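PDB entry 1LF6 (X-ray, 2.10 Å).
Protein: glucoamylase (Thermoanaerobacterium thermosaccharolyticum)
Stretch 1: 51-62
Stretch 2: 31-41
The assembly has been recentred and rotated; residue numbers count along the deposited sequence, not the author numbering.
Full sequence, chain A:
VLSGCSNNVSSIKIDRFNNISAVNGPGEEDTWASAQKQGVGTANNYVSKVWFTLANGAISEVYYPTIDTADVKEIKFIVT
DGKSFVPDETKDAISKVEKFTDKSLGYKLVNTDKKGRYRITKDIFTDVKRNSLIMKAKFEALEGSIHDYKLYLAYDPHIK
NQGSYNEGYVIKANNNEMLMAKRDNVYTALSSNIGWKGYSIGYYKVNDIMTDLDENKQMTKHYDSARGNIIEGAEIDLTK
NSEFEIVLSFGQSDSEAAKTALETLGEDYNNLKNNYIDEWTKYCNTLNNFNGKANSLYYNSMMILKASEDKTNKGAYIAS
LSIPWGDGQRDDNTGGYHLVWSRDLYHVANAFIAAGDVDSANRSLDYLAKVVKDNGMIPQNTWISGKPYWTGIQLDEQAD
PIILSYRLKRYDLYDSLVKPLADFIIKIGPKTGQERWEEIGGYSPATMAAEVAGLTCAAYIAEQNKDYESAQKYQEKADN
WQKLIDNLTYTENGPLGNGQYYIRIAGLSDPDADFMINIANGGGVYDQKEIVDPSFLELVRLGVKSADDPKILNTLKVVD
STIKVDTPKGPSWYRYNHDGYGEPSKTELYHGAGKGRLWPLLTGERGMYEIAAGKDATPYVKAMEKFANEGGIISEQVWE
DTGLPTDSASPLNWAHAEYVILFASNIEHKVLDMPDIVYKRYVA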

# COMPACT_ATOMS: atom_id res chain seq x y z
N TRP A 51 -5.71 -7.21 9.69
CA TRP A 51 -5.71 -5.95 8.95
C TRP A 51 -6.92 -5.95 8.04
O TRP A 51 -7.31 -7.00 7.54
CB TRP A 51 -4.47 -5.84 8.05
CG TRP A 51 -3.16 -5.67 8.74
CD1 TRP A 51 -2.44 -4.52 8.87
CD2 TRP A 51 -2.36 -6.72 9.30
NE1 TRP A 51 -1.23 -4.78 9.47
CE2 TRP A 51 -1.16 -6.12 9.75
CE3 TRP A 51 -2.54 -8.10 9.47
CZ2 TRP A 51 -0.13 -6.86 10.35
CZ3 TRP A 51 -1.52 -8.83 10.07
CH2 TRP A 51 -0.33 -8.21 10.50
N PHE A 52 -7.52 -4.79 7.82
CA PHE A 52 -8.67 -4.70 6.92
C PHE A 52 -8.52 -3.52 5.97
O PHE A 52 -7.76 -2.59 6.23
CB PHE A 52 -9.98 -4.54 7.70
CG PHE A 52 -10.09 -3.25 8.46
CD1 PHE A 52 -9.59 -3.14 9.76
CD2 PHE A 52 -10.68 -2.13 7.87
CE1 PHE A 52 -9.67 -1.93 10.45
CE2 PHE A 52 -10.76 -0.92 8.56
CZ PHE A 52 -10.26 -0.82 9.86
N THR A 53 -9.25 -3.58 4.85
CA THR A 53 -9.24 -2.51 3.86
C THR A 53 -10.69 -2.29 3.45
O THR A 53 -11.51 -3.20 3.54
CB THR A 53 -8.41 -2.88 2.60
OG1 THR A 53 -8.98 -4.03 1.96
CG2 THR A 53 -6.98 -3.18 2.98
N LEU A 54 -11.00 -1.07 3.01
CA LEU A 54 -12.36 -0.73 2.58
C LEU A 54 -12.33 -0.26 1.13
O LEU A 54 -11.39 0.43 0.71
CB LEU A 54 -12.93 0.39 3.46
CG LEU A 54 -12.92 0.17 4.98
CD1 LEU A 54 -13.44 1.43 5.68
CD2 LEU A 54 -13.78 -1.03 5.33
N ALA A 55 -13.36 -0.62 0.37
CA ALA A 55 -13.46 -0.22 -1.03
C ALA A 55 -14.91 -0.33 -1.48
O ALA A 55 -15.62 -1.27 -1.10
CB ALA A 55 -12.57 -1.12 -1.89
N ASN A 56 -15.36 0.64 -2.27
CA ASN A 56 -16.72 0.65 -2.78
C ASN A 56 -17.78 0.49 -1.71
O ASN A 56 -18.77 -0.22 -1.90
CB ASN A 56 -16.86 -0.44 -3.85
CG ASN A 56 -15.98 -0.18 -5.06
OD1 ASN A 56 -15.46 -1.11 -5.68
ND2 ASN A 56 -15.81 1.09 -5.41
N GLY A 57 -17.57 1.13 -0.57
CA GLY A 57 -18.53 1.08 0.52
C GLY A 57 -18.57 -0.20 1.32
O GLY A 57 -19.48 -0.41 2.12
N ALA A 58 -17.58 -1.07 1.14
CA ALA A 58 -17.58 -2.32 1.88
C ALA A 58 -16.19 -2.83 2.19
O ALA A 58 -15.20 -2.46 1.55
CB ALA A 58 -18.36 -3.38 1.10
N ILE A 59 -16.13 -3.69 3.20
CA ILE A 59 -14.88 -4.29 3.60
C ILE A 59 -14.37 -5.10 2.40
O ILE A 59 -15.11 -5.88 1.81
CB ILE A 59 -15.10 -5.24 4.79
CG1 ILE A 59 -15.36 -4.41 6.06
CG2 ILE A 59 -13.93 -6.19 4.95
CD1 ILE A 59 -15.86 -5.22 7.24
N SER A 60 -13.11 -4.87 2.02
CA SER A 60 -12.53 -5.62 0.92
C SER A 60 -11.57 -6.65 1.53
O SER A 60 -11.98 -7.42 2.39
CB SER A 60 -11.80 -4.67 -0.05
OG SER A 60 -11.01 -3.71 0.63
N GLU A 61 -10.32 -6.66 1.10
CA GLU A 61 -9.37 -7.63 1.65
C GLU A 61 -9.14 -7.50 3.16
O GLU A 61 -9.10 -6.39 3.70
CB GLU A 61 -8.00 -7.51 0.96
CG GLU A 61 -7.94 -7.97 -0.49
CD GLU A 61 -8.30 -6.88 -1.47
OE1 GLU A 61 -8.43 -5.72 -1.05
OE2 GLU A 61 -8.44 -7.18 -2.68
N VAL A 62 -9.02 -8.64 3.82
CA VAL A 62 -8.76 -8.69 5.26
C VAL A 62 -7.58 -9.64 5.41
O VAL A 62 -7.56 -10.72 4.81
CB VAL A 62 -9.97 -9.24 6.06
CG1 VAL A 62 -9.67 -9.18 7.55
CG2 VAL A 62 -11.22 -8.42 5.74
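Stretch 2 (31-41) TWASAQKQGVG

The ring of Phe-52 lies flat over a residue that has no side chain: Gly-41 CA sits 3.9 Å from the ring centroid, 26° off the ring normal, in a CH-pi contact, and an ideal CB on Gly-41 would fall 2.5 Å from Phe-52 CZ, a clash. The p rotamer of Phe-52 (chi1 66°) brings the ring over this bare stretch of backbone. Stretch 2 approaches as a loop, bent at Ala-35 and Gln-38, and becomes a strand at 39-41; this strand runs antiparallel to strand 51-55, with 171° between their directions and a closest axial approach of 4.6 Å. Phe-52 and Gly-41 form a hydrogen-bonded pair, with Gly-41 N to Phe-52 O at 2.9 Å and Phe-52 N to Gly-41 O at 3.0 Å. Thr-53 faces Val-40 in the narrow, non-hydrogen-bonded pair (CA to CA 4.2 Å), their side chains on the same face of the sheet and touching at Thr-53 CG2 and Val-40 CG1, 3.9 Å apart. Leu-54 pairs with Gly-39, Leu-54 N donating to Gly-39 O at 2.8 Å, and the side chain of Leu-54 lies on the same face as that of Phe-52. Between the wide pairs the carbonyls also receive CA-H...O contacts, as from Val-40 CA to Phe-52 O (3.3 Å) and from Thr-53 CA to Gly-39 O (3.3 Å).

The ladder then changes step: Leu-54 O accepts from Gln-38 N at 2.7 Å, and Ala-55 CA has Lys-37 CA as its nearest CA neighbour, 4.8 Å away. Here Gln-38, its backbone at phi/psi -82/-21, extends its side chain along the type I' turn from Ala-55 to Ala-58, and Gln-38 OE1 accepts from Gly-57 N at 2.7 Å. A water joins the same turn to stretch 2, accepting from Asn-56 N (2.9 Å) and donating to Gln-36 O (3.2 Å).

Lys-37 starts sideways to stretch 1, but its long side chain carries the amine to the returning strand 58-62. Lys-37 NZ makes a salt bridge with Glu-61 OE1 at 2.6 Å and a weak hydrogen bond to Ser-60 OG at 3.0 Å; a further bond to Ser-34 O, at 2.8 Å, ties the amine back to its own stretch. The other carboxylate oxygen, Glu-61 OE2, accepts from Ala-33 N at 3.2 Å and lies 3.6 Å from Trp-32 CB, so one acidic group holds both the lysine and the backbone of the incoming loop. Ala-33 CB packs on Ser-60 CB at 3.8 Å. In all, 733 Å² is buried, summed over both stretches.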

# COMPACT_ATOMS: atom_id res chain seq x y z
N THR A 31 -11.83 -12.90 -8.51
CA THR A 31 -10.88 -11.82 -8.68
C THR A 31 -10.74 -11.08 -7.37
O THR A 31 -11.71 -11.11 -6.57
CB THR A 31 -11.38 -10.90 -9.82
OG1 THR A 31 -10.35 -10.12 -10.38
CG2 THR A 31 -12.63 -10.15 -9.52
N TRP A 32 -9.73 -10.28 -7.20
CA TRP A 32 -9.67 -9.49 -5.95
C TRP A 32 -10.49 -8.23 -6.12
O TRP A 32 -10.97 -7.90 -7.20
CB TRP A 32 -8.21 -9.21 -5.60
CG TRP A 32 -7.45 -10.46 -5.22
CD1 TRP A 32 -6.63 -11.14 -6.08
CD2 TRP A 32 -7.51 -11.20 -4.01
NE1 TRP A 32 -6.12 -12.25 -5.45
CE2 TRP A 32 -6.64 -12.31 -4.17
CE3 TRP A 32 -8.16 -11.02 -2.79
CZ2 TRP A 32 -6.44 -13.24 -3.17
CZ3 TRP A 32 -7.95 -11.94 -1.79
CH2 TRP A 32 -7.10 -13.04 -1.99
N ALA A 33 -10.59 -7.48 -5.04
CA ALA A 33 -11.31 -6.21 -5.04
C ALA A 33 -10.50 -5.05 -5.62
O ALA A 33 -9.28 -5.13 -5.76
CB ALA A 33 -11.75 -5.87 -3.61
N SER A 34 -11.20 -3.97 -5.95
CA SER A 34 -10.57 -2.78 -6.49
C SER A 34 -9.45 -2.33 -5.54
O SER A 34 -9.63 -2.34 -4.32
CB SER A 34 -11.59 -1.66 -6.63
OG SER A 34 -10.97 -0.44 -6.98
N ALA A 35 -8.32 -1.94 -6.11
CA ALA A 35 -7.17 -1.50 -5.32
C ALA A 35 -7.32 -0.08 -4.76
O ALA A 35 -6.51 0.35 -3.94
CB ALA A 35 -5.90 -1.60 -6.16
N GLN A 36 -8.34 0.64 -5.21
CA GLN A 36 -8.60 1.99 -4.71
C GLN A 36 -9.32 1.79 -3.37
O GLN A 36 -10.45 1.30 -3.32
CB GLN A 36 -9.48 2.78 -5.70
CG GLN A 36 -10.25 3.95 -5.10
CD GLN A 36 -9.37 5.07 -4.55
OE1 GLN A 36 -9.88 6.02 -3.95
NE2 GLN A 36 -8.05 4.97 -4.73
N LYS A 37 -8.64 2.17 -2.29
CA LYS A 37 -9.21 1.97 -0.97
C LYS A 37 -9.72 3.23 -0.28
O LYS A 37 -9.10 4.28 -0.34
CB LYS A 37 -8.17 1.29 -0.06
CG LYS A 37 -7.61 -0.01 -0.62
CD LYS A 37 -8.71 -1.02 -0.90
CE LYS A 37 -8.12 -2.34 -1.36
NZ LYS A 37 -9.18 -3.33 -1.75
N GLN A 38 -10.87 3.08 0.38
CA GLN A 38 -11.49 4.18 1.12
C GLN A 38 -10.82 4.25 2.48
O GLN A 38 -10.86 5.28 3.15
CB GLN A 38 -12.98 3.91 1.31
CG GLN A 38 -13.83 4.13 0.08
CD GLN A 38 -15.26 3.71 0.31
OE1 GLN A 38 -15.53 2.53 0.52
NE2 GLN A 38 -16.18 4.66 0.27
N GLY A 39 -10.21 3.14 2.88
CA GLY A 39 -9.53 3.10 4.17
C GLY A 39 -8.82 1.80 4.42
O GLY A 39 -9.08 0.79 3.76
N VAL A 40 -7.90 1.83 5.38
CA VAL A 40 -7.14 0.65 5.77
C VAL A 40 -6.95 0.75 7.28
O VAL A 40 -6.88 1.85 7.82
CB VAL A 40 -5.76 0.58 5.07
CG1 VAL A 40 -5.95 0.56 3.56
CG2 VAL A 40 -4.89 1.77 5.49
N GLY A 41 -6.87 -0.39 7.96
CA GLY A 41 -6.69 -0.33 9.40
C GLY A 41 -6.25 -1.61 10.07
O GLY A 41 -6.24 -2.68 9.47
O HOH W 1 -13.35 2.67 -3.00